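Local coordinates for protein putative O-acetylhomoserine (Thiol)-lyase (Campylobacter jejuni, PDB 4OC9) that probably uses pyridoxal 5'-phosphate to make homocysteine from O-acetylhomoserine and sulfide, at residues Y90-L95 / H118-F123; T114-T119 / I125-F130; D63-R68 / Q284-L289. All coordinates share one frame; numbering follows the deposited sequence.

Overall arrangement
Following the chain from the N terminus, contact 3 opens first, on residues 63-68 of helix 60-73, which meet residues 284-289 more than two hundred residues later. Contact 1 closes a short loop within that interval, from the end of helix 84-93 to the turn after helix 110-119. Contact 2 opens on helix 110-119 before contact 1 has closed, and ends later on edge strand 126-130. These two loops overlap, neither nested in the other, and the contacts share H118 and T119. Contact 3 then brings in helix 276-309 and encloses both. Its centre lies about 27 Å from that of contact 1 and 31 Å from that of contact 2.

Contact 1 of 3, residues Y90-L95 / H118-F123; sequences YALINL and HTLKNF
L92 and L120 meet through their methyl ends. CD1 of L92 lies 4.0 Å from CD1 of L120, and the two side chains cross at about a right angle. Each leucine has its CG anti to its own carbonyl carbon (chi1 -65° in L92, -67° in L120). This brings CD1 of L92 against L120, while L120 uses both of its methyls. This is the tighter part of the contact. The second pair is looser: CG2 of I93 stands 4.4 Å from CD2 of L120. L120 therefore splits its two methyls between successive residues of helix 84-93. The whole contact is small and purely apolar, and all three side chains are buried. The solvent side lies along the turn that follows helix 110-119, where K121 is exposed and N122 partly so. There ND2 of N122 makes a weak hydrogen bond to T119 O. I93 also packs on F123 of the second subunit, close to a stack of the two F123 rings across the interface. Within the chain, L92 continues onto I179 of strand 177-181, while I93 rests on W266 and L270 of helix 257-270.

Contact 2 of 3, residues T114-T119 / I125-F130; sequences TLISHT and IEAREF
The methyl of A127 packs against I116 and the backbone of S117, joining helix 110-119 to strand 126-130. The apolar part is a single side-chain pair: CG2 of I116 lies 3.6 Å from CB of A127. CG2 is the branch anti to the backbone N of I116, while CG1 sits beside that nitrogen and leads toward L92 of helix 84-93. The methyl also meets the helix backbone. CB of A127 is 3.2 Å from I116 O and 3.9 Å from S117 CA. The small side chain lets strand and helix come close, with the CA atoms of S117 and A127 only 5.3 Å apart.

The polar bonds lie within a segment or lead outside the pair, none between the two. The helix has a wider, pi-type turn at 115-119, where T114 O accepts from H118 N at 2.9 Å and from T119 N at 3.1 Å, the two donors coming from opposite faces of its plane. The hydroxyl of S117 turns back to Q113 O in the same helix. On the strand, E126 and R128 point away from the helix and form a salt bridge, NE of R128 to OE2 of E126 at 3.0 Å. The donor reaches this oxygen from above the carboxylate plane, 73° out of it. NH1 of R128 has a second carboxylate partner in D143.

These elements close the beta-alpha-beta unit 101-105, 110-119, 126-130, a right-handed crossover in the large PLP-binding domain of this family. Y104 of the first strand touches I116, S117 and A127. The chemistry implies a seam of close van der Waals packing, a methyl against a side-chain branch and a backbone carbonyl, with the E126-R128 pair on the far side of the strand.

Contact 3 of 3, residues D63-R68 / Q284-L289; sequences DVLGQR and QGLETL
L286 reaches across to L65 and R68 where two helices of the aspartate aminotransferase-like (fold type I) PLP enzyme run side by side. Segments 63-68 and 284-289 point roughly the same way, at 28°, with their axes 11.1 Å apart. The apolar contacts centre on one methyl. CD2 of L286 lies 3.9 Å from CB of R68 and, more loosely, 4.4 Å from CD1 of L65. The CG of L286 is anti to the backbone N (chi1 -179°), and this torsion carries CD2 to R68. L65 also packs on L282 and L283, which extends the same seam along helix 276-309.

The charged contact is weaker. NH1 of R68 stands 4.3 Å from OE2 of E287, beyond a salt bridge, with the oxygen near the guanidinium plane. Each group has a stronger partner: NE of R68 bonds to G13 O. The carboxylate of E287 is taken up by the third subunit, with OE1 on S372 and Q211 and OE2 in a salt bridge with K373 of that chain. The helix pair thus adjoins a subunit interface. On the arginine itself, CG1 of V64 lies 3.6 Å above one face of the guanidinium, offset toward its rim.

Contact 1 of 3, residues Y90-L95 / H118-F123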
loop_
_atom_site.group_PDB
_atom_site.type_symbol
_atom_site.label_atom_id
_atom_site.label_comp_id
_atom_site.label_asym_id
_atom_site.label_seq_id
_atom_site.Cartn_x
_atom_site.Cartn_y
_atom_site.Cartn_z
ATOM N N TYR D 90 -12.526 -3.818 -23.010
ATOM C CA TYR D 90 -11.326 -4.176 -23.772
ATOM C C TYR D 90 -11.487 -5.443 -24.601
ATOM O O TYR D 90 -10.996 -5.504 -25.718
ATOM C CB TYR D 90 -10.133 -4.283 -22.811
ATOM C CG TYR D 90 -9.456 -2.965 -22.505
ATOM C CD1 TYR D 90 -10.185 -1.783 -22.423
ATOM C CD2 TYR D 90 -8.125 -2.930 -22.113
ATOM C CE1 TYR D 90 -9.574 -0.585 -22.135
ATOM C CE2 TYR D 90 -7.507 -1.737 -21.790
ATOM C CZ TYR D 90 -8.239 -0.570 -21.794
ATOM O OH TYR D 90 -7.642 0.624 -21.465
ATOM N N ALA D 91 -12.188 -6.437 -24.073
ATOM C CA ALA D 91 -12.387 -7.694 -24.807
ATOM C C ALA D 91 -13.269 -7.486 -26.053
ATOM O O ALA D 91 -12.958 -7.983 -27.138
ATOM C CB ALA D 91 -12.970 -8.755 -23.924
ATOM N N LEU D 92 -14.326 -6.709 -25.896
ATOM C CA LEU D 92 -15.221 -6.410 -26.995
ATOM C C LEU D 92 -14.574 -5.524 -28.087
ATOM O O LEU D 92 -14.586 -5.862 -29.286
ATOM C CB LEU D 92 -16.502 -5.772 -26.449
ATOM C CG LEU D 92 -17.324 -6.730 -25.561
ATOM C CD1 LEU D 92 -18.434 -6.014 -24.799
ATOM C CD2 LEU D 92 -17.893 -7.884 -26.376
ATOM N N ILE D 93 -13.992 -4.397 -27.680
ATOM C CA ILE D 93 -13.357 -3.490 -28.659
ATOM C C ILE D 93 -12.139 -4.104 -29.307
ATOM O O ILE D 93 -11.742 -3.643 -30.362
ATOM C CB ILE D 93 -12.990 -2.107 -28.091
ATOM C CG1 ILE D 93 -11.938 -2.254 -26.978
ATOM C CG2 ILE D 93 -14.253 -1.387 -27.627
ATOM C CD1 ILE D 93 -11.533 -0.951 -26.322
ATOM N N ASN D 94 -11.556 -5.141 -28.716
ATOM C CA ASN D 94 -10.383 -5.727 -29.334
ATOM C C ASN D 94 -10.841 -6.584 -30.503
ATOM O O ASN D 94 -10.031 -7.034 -31.315
ATOM C CB ASN D 94 -9.628 -6.629 -28.363
ATOM C CG ASN D 94 -8.208 -6.904 -28.816
ATOM O OD1 ASN D 94 -7.570 -6.045 -29.438
ATOM N ND2 ASN D 94 -7.665 -8.027 -28.412
ATOM N N LEU D 95 -12.149 -6.838 -30.548
ATOM C CA LEU D 95 -12.787 -7.654 -31.576
ATOM C C LEU D 95 -13.721 -6.896 -32.516
ATOM O O LEU D 95 -13.763 -7.202 -33.704
ATOM C CB LEU D 95 -13.599 -8.757 -30.904
ATOM C CG LEU D 95 -12.809 -9.753 -30.055
ATOM C CD1 LEU D 95 -13.736 -10.672 -29.285
ATOM C CD2 LEU D 95 -11.834 -10.536 -30.920
ATOM N N HIS D 118 -25.979 0.107 -24.510
ATOM C CA HIS D 118 -26.072 1.565 -24.647
ATOM C C HIS D 118 -24.763 2.281 -24.911
ATOM O O HIS D 118 -24.607 2.942 -25.932
ATOM C CB HIS D 118 -26.757 2.227 -23.440
ATOM C CG HIS D 118 -28.159 1.756 -23.212
ATOM N ND1 HIS D 118 -29.217 2.140 -24.011
ATOM C CD2 HIS D 118 -28.693 0.980 -22.235
ATOM C CE1 HIS D 118 -30.332 1.584 -23.565
ATOM N NE2 HIS D 118 -30.043 0.887 -22.482
ATOM N N THR D 119 -23.820 2.152 -23.993
ATOM C CA THR D 119 -22.530 2.828 -24.125
ATOM C C THR D 119 -21.731 2.541 -25.394
ATOM O O THR D 119 -21.192 3.475 -26.002
ATOM C CB THR D 119 -21.682 2.576 -22.915
ATOM O OG1 THR D 119 -22.431 2.963 -21.769
ATOM C CG2 THR D 119 -20.396 3.383 -22.998
ATOM N N LEU D 120 -21.677 1.292 -25.832
ATOM C CA LEU D 120 -20.948 0.979 -27.071
ATOM C C LEU D 120 -21.556 1.631 -28.352
ATOM O O LEU D 120 -20.843 1.722 -29.367
ATOM C CB LEU D 120 -20.722 -0.516 -27.279
ATOM C CG LEU D 120 -19.775 -1.206 -26.292
ATOM C CD1 LEU D 120 -19.736 -2.682 -26.581
ATOM C CD2 LEU D 120 -18.378 -0.631 -26.362
ATOM N N LYS D 121 -22.821 2.068 -28.323
ATOM C CA LYS D 121 -23.419 2.730 -29.496
ATOM C C LYS D 121 -22.603 3.964 -29.846
ATOM O O LYS D 121 -22.359 4.243 -31.018
ATOM C CB LYS D 121 -24.846 3.203 -29.252
ATOM C CG LYS D 121 -25.898 2.140 -29.146
ATOM C CD LYS D 121 -27.245 2.792 -28.890
ATOM C CE LYS D 121 -28.266 1.643 -28.838
ATOM N NZ LYS D 121 -29.725 1.893 -28.688
ATOM N N ASN D 122 -22.183 4.693 -28.808
ATOM C CA ASN D 122 -21.361 5.897 -28.978
ATOM C C ASN D 122 -20.138 5.640 -29.827
ATOM O O ASN D 122 -19.594 6.562 -30.436
ATOM C CB ASN D 122 -20.931 6.429 -27.623
ATOM C CG ASN D 122 -22.096 6.986 -26.838
ATOM O OD1 ASN D 122 -22.784 7.871 -27.322
ATOM N ND2 ASN D 122 -22.279 6.531 -25.608
ATOM N N PHE D 123 -19.705 4.390 -29.894
ATOM C CA PHE D 123 -18.540 4.077 -30.694
ATOM C C PHE D 123 -18.924 3.337 -31.997
ATOM O O PHE D 123 -18.061 2.743 -32.655
ATOM C CB PHE D 123 -17.504 3.271 -29.897
ATOM C CG PHE D 123 -17.176 3.856 -28.537
ATOM C CD1 PHE D 123 -16.963 5.211 -28.371
ATOM C CD2 PHE D 123 -16.875 3.011 -27.478
ATOM C CE1 PHE D 123 -16.628 5.736 -27.126
ATOM C CE2 PHE D 123 -16.527 3.524 -26.226
ATOM C CZ PHE D 123 -16.391 4.885 -26.044
#

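Contact 2 of 3, residues T114-T119 / I125-F130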
loop_
_atom_site.group_PDB
_atom_site.type_symbol
_atom_site.label_atom_id
_atom_site.label_comp_id
_atom_site.label_asym_id
_atom_site.label_seq_id
_atom_site.Cartn_x
_atom_site.Cartn_y
_atom_site.Cartn_z
ATOM N N THR D 114 -25.535 -2.495 -19.724
ATOM C CA THR D 114 -25.556 -1.067 -20.082
ATOM C C THR D 114 -24.392 -0.758 -21.030
ATOM O O THR D 114 -24.561 -0.092 -22.044
ATOM C CB THR D 114 -25.473 -0.187 -18.846
ATOM O OG1 THR D 114 -26.640 -0.419 -18.040
ATOM C CG2 THR D 114 -25.439 1.240 -19.224
ATOM N N LEU D 115 -23.212 -1.254 -20.692
ATOM C CA LEU D 115 -22.017 -1.078 -21.537
ATOM C C LEU D 115 -22.245 -1.523 -22.951
ATOM O O LEU D 115 -22.000 -0.808 -23.921
ATOM C CB LEU D 115 -20.853 -1.935 -20.997
ATOM C CG LEU D 115 -19.663 -2.124 -21.939
ATOM C CD1 LEU D 115 -18.981 -0.819 -22.267
ATOM C CD2 LEU D 115 -18.642 -3.076 -21.387
ATOM N N ILE D 116 -22.726 -2.737 -23.072
ATOM C CA ILE D 116 -22.974 -3.320 -24.381
ATOM C C ILE D 116 -24.182 -2.750 -25.139
ATOM O O ILE D 116 -24.030 -2.363 -26.292
ATOM C CB ILE D 116 -23.104 -4.867 -24.289
ATOM C CG1 ILE D 116 -21.816 -5.471 -23.695
ATOM C CG2 ILE D 116 -23.364 -5.477 -25.656
ATOM C CD1 ILE D 116 -21.811 -6.980 -23.557
ATOM N N SER D 117 -25.353 -2.675 -24.501
ATOM C CA SER D 117 -26.563 -2.181 -25.198
ATOM C C SER D 117 -26.674 -0.671 -25.335
ATOM O O SER D 117 -27.409 -0.213 -26.207
ATOM C CB SER D 117 -27.865 -2.711 -24.558
ATOM O OG SER D 117 -28.086 -2.108 -23.301
ATOM N N HIS D 118 -25.979 0.107 -24.510
ATOM C CA HIS D 118 -26.072 1.565 -24.647
ATOM C C HIS D 118 -24.763 2.281 -24.911
ATOM O O HIS D 118 -24.607 2.942 -25.932
ATOM C CB HIS D 118 -26.757 2.227 -23.440
ATOM C CG HIS D 118 -28.159 1.756 -23.212
ATOM N ND1 HIS D 118 -29.217 2.140 -24.011
ATOM C CD2 HIS D 118 -28.693 0.980 -22.235
ATOM C CE1 HIS D 118 -30.332 1.584 -23.565
ATOM N NE2 HIS D 118 -30.043 0.887 -22.482
ATOM N N THR D 119 -23.820 2.152 -23.993
ATOM C CA THR D 119 -22.530 2.828 -24.125
ATOM C C THR D 119 -21.731 2.541 -25.394
ATOM O O THR D 119 -21.192 3.475 -26.002
ATOM C CB THR D 119 -21.682 2.576 -22.915
ATOM O OG1 THR D 119 -22.431 2.963 -21.769
ATOM C CG2 THR D 119 -20.396 3.383 -22.998
ATOM N N ILE D 125 -20.843 0.698 -32.308
ATOM C CA ILE D 125 -20.860 -0.746 -32.113
ATOM C C ILE D 125 -22.258 -1.165 -31.684
ATOM O O ILE D 125 -22.745 -0.798 -30.604
ATOM C CB ILE D 125 -19.793 -1.201 -31.116
ATOM C CG1 ILE D 125 -18.403 -0.862 -31.677
ATOM C CG2 ILE D 125 -19.903 -2.695 -30.873
ATOM C CD1 ILE D 125 -17.237 -1.146 -30.741
ATOM N N GLU D 126 -22.896 -1.928 -32.561
ATOM C CA GLU D 126 -24.246 -2.408 -32.354
ATOM C C GLU D 126 -24.282 -3.624 -31.448
ATOM O O GLU D 126 -23.422 -4.507 -31.543
ATOM C CB GLU D 126 -24.861 -2.783 -33.720
ATOM C CG GLU D 126 -26.284 -3.326 -33.659
ATOM C CD GLU D 126 -26.852 -3.763 -35.023
ATOM O OE1 GLU D 126 -26.229 -3.451 -36.063
ATOM O OE2 GLU D 126 -27.931 -4.423 -35.047
ATOM N N ALA D 127 -25.301 -3.689 -30.603
ATOM C CA ALA D 127 -25.474 -4.814 -29.696
ATOM C C ALA D 127 -26.755 -5.581 -30.037
ATOM O O ALA D 127 -27.799 -4.974 -30.276
ATOM C CB ALA D 127 -25.527 -4.346 -28.259
ATOM N N ARG D 128 -26.651 -6.909 -30.063
ATOM C CA ARG D 128 -27.777 -7.796 -30.367
ATOM C C ARG D 128 -27.948 -8.858 -29.287
ATOM O O ARG D 128 -27.169 -9.788 -29.200
ATOM C CB ARG D 128 -27.586 -8.484 -31.729
ATOM C CG ARG D 128 -27.492 -7.508 -32.893
ATOM C CD ARG D 128 -27.258 -8.232 -34.203
ATOM N NE ARG D 128 -27.087 -7.293 -35.314
ATOM C CZ ARG D 128 -26.811 -7.656 -36.561
ATOM N NH1 ARG D 128 -26.666 -8.945 -36.873
ATOM N NH2 ARG D 128 -26.665 -6.736 -37.495
ATOM N N GLU D 129 -29.006 -8.692 -28.504
ATOM C CA GLU D 129 -29.375 -9.577 -27.434
ATOM C C GLU D 129 -29.793 -10.978 -27.906
ATOM O O GLU D 129 -30.266 -11.159 -29.033
ATOM C CB GLU D 129 -30.595 -8.990 -26.736
ATOM C CG GLU D 129 -31.072 -9.716 -25.484
ATOM C CD GLU D 129 -32.414 -9.187 -24.981
ATOM O OE1 GLU D 129 -32.800 -9.392 -23.796
ATOM O OE2 GLU D 129 -33.103 -8.548 -25.785
ATOM N N PHE D 130 -29.560 -11.989 -27.066
ATOM C CA PHE D 130 -29.974 -13.358 -27.414
ATOM C C PHE D 130 -30.303 -14.009 -26.084
ATOM O O PHE D 130 -29.845 -13.553 -25.026
ATOM C CB PHE D 130 -28.961 -14.182 -28.233
ATOM C CG PHE D 130 -27.753 -14.646 -27.460
ATOM C CD1 PHE D 130 -26.623 -13.871 -27.378
ATOM C CD2 PHE D 130 -27.750 -15.905 -26.854
ATOM C CE1 PHE D 130 -25.516 -14.324 -26.690
ATOM C CE2 PHE D 130 -26.644 -16.371 -26.181
ATOM C CZ PHE D 130 -25.525 -15.570 -26.086
#

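Contact 3 of 3, residues D63-R68 / Q284-L289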
loop_
_atom_site.group_PDB
_atom_site.type_symbol
_atom_site.label_atom_id
_atom_site.label_comp_id
_atom_site.label_asym_id
_atom_site.label_seq_id
_atom_site.Cartn_x
_atom_site.Cartn_y
_atom_site.Cartn_z
ATOM N N ASP D 63 2.112 -8.745 -13.951
ATOM C CA ASP D 63 2.434 -9.814 -14.918
ATOM C C ASP D 63 2.317 -11.187 -14.252
ATOM O O ASP D 63 1.831 -12.137 -14.869
ATOM C CB ASP D 63 3.839 -9.659 -15.508
ATOM C CG ASP D 63 3.956 -8.453 -16.425
ATOM O OD1 ASP D 63 2.910 -7.878 -16.815
ATOM O OD2 ASP D 63 5.097 -8.093 -16.771
ATOM N N VAL D 64 2.788 -11.278 -13.000
ATOM C CA VAL D 64 2.715 -12.542 -12.270
ATOM C C VAL D 64 1.230 -12.933 -12.140
ATOM O O VAL D 64 0.849 -14.078 -12.385
ATOM C CB VAL D 64 3.325 -12.470 -10.882
ATOM C CG1 VAL D 64 3.126 -13.795 -10.159
ATOM C CG2 VAL D 64 4.802 -12.119 -10.957
ATOM N N LEU D 65 0.395 -11.945 -11.810
ATOM C CA LEU D 65 -1.045 -12.140 -11.661
ATOM C C LEU D 65 -1.660 -12.651 -12.957
ATOM O O LEU D 65 -2.428 -13.609 -12.974
ATOM C CB LEU D 65 -1.720 -10.831 -11.262
ATOM C CG LEU D 65 -3.240 -10.843 -11.077
ATOM C CD1 LEU D 65 -3.728 -11.880 -10.050
ATOM C CD2 LEU D 65 -3.716 -9.467 -10.684
ATOM N N GLY D 66 -1.320 -11.986 -14.045
ATOM C CA GLY D 66 -1.860 -12.354 -15.366
ATOM C C GLY D 66 -1.554 -13.783 -15.747
ATOM O O GLY D 66 -2.464 -14.550 -16.130
ATOM N N GLN D 67 -0.291 -14.167 -15.606
ATOM C CA GLN D 67 0.118 -15.503 -15.983
ATOM C C GLN D 67 -0.488 -16.569 -15.058
ATOM O O GLN D 67 -0.915 -17.628 -15.520
ATOM C CB GLN D 67 1.645 -15.598 -16.063
ATOM C CG GLN D 67 2.108 -16.880 -16.731
ATOM C CD GLN D 67 1.652 -16.947 -18.178
ATOM O OE1 GLN D 67 1.921 -16.033 -18.990
ATOM N NE2 GLN D 67 1.001 -18.043 -18.529
ATOM N N ARG D 68 -0.521 -16.303 -13.771
ATOM C CA ARG D 68 -1.121 -17.268 -12.865
ATOM C C ARG D 68 -2.601 -17.427 -13.155
ATOM O O ARG D 68 -3.114 -18.544 -13.100
ATOM C CB ARG D 68 -0.916 -16.949 -11.388
ATOM C CG ARG D 68 0.514 -17.139 -10.907
ATOM C CD ARG D 68 0.605 -16.925 -9.414
ATOM N NE ARG D 68 1.988 -17.025 -8.958
ATOM C CZ ARG D 68 2.391 -16.745 -7.732
ATOM N NH1 ARG D 68 1.537 -16.296 -6.837
ATOM N NH2 ARG D 68 3.668 -16.852 -7.411
ATOM N N GLN D 284 -2.577 -12.045 -3.847
ATOM C CA GLN D 284 -2.739 -12.685 -2.533
ATOM C C GLN D 284 -4.095 -13.422 -2.453
ATOM O O GLN D 284 -4.197 -14.500 -1.887
ATOM C CB GLN D 284 -2.630 -11.681 -1.368
ATOM C CG GLN D 284 -1.394 -10.800 -1.444
ATOM C CD GLN D 284 -0.089 -11.552 -1.548
ATOM O OE1 GLN D 284 0.610 -11.366 -2.534
ATOM N NE2 GLN D 284 0.201 -12.459 -0.627
ATOM N N GLY D 285 -5.134 -12.793 -3.008
ATOM C CA GLY D 285 -6.458 -13.361 -2.967
ATOM C C GLY D 285 -6.495 -14.601 -3.798
ATOM O O GLY D 285 -7.127 -15.585 -3.414
ATOM N N LEU D 286 -5.782 -14.574 -4.920
ATOM C CA LEU D 286 -5.760 -15.730 -5.791
ATOM C C LEU D 286 -5.216 -16.945 -5.059
ATOM O O LEU D 286 -5.686 -18.061 -5.233
ATOM C CB LEU D 286 -4.945 -15.459 -7.051
ATOM C CG LEU D 286 -4.904 -16.635 -8.040
ATOM C CD1 LEU D 286 -6.302 -17.036 -8.464
ATOM C CD2 LEU D 286 -4.083 -16.238 -9.269
ATOM N N GLU D 287 -4.196 -16.726 -4.261
ATOM C CA GLU D 287 -3.588 -17.813 -3.476
ATOM C C GLU D 287 -4.562 -18.601 -2.607
ATOM O O GLU D 287 -4.431 -19.795 -2.467
ATOM C CB GLU D 287 -2.460 -17.309 -2.540
ATOM C CG GLU D 287 -1.165 -16.790 -3.197
ATOM C CD GLU D 287 -0.037 -16.613 -2.182
ATOM O OE1 GLU D 287 -0.326 -16.653 -0.967
ATOM O OE2 GLU D 287 1.149 -16.392 -2.581
ATOM N N THR D 288 -5.519 -17.910 -2.017
ATOM C CA THR D 288 -6.484 -18.536 -1.131
ATOM C C THR D 288 -7.867 -18.784 -1.677
ATOM O O THR D 288 -8.738 -19.247 -0.965
ATOM C CB THR D 288 -6.709 -17.596 0.085
ATOM O OG1 THR D 288 -7.215 -16.343 -0.371
ATOM C CG2 THR D 288 -5.390 -17.330 0.888
ATOM N N LEU D 289 -8.098 -18.418 -2.921
ATOM C CA LEU D 289 -9.412 -18.584 -3.509
ATOM C C LEU D 289 -9.935 -20.008 -3.453
ATOM O O LEU D 289 -11.120 -20.224 -3.204
ATOM C CB LEU D 289 -9.395 -18.065 -4.954
ATOM C CG LEU D 289 -10.682 -18.170 -5.743
ATOM C CD1 LEU D 289 -11.858 -17.524 -5.036
ATOM C CD2 LEU D 289 -10.503 -17.536 -7.106
#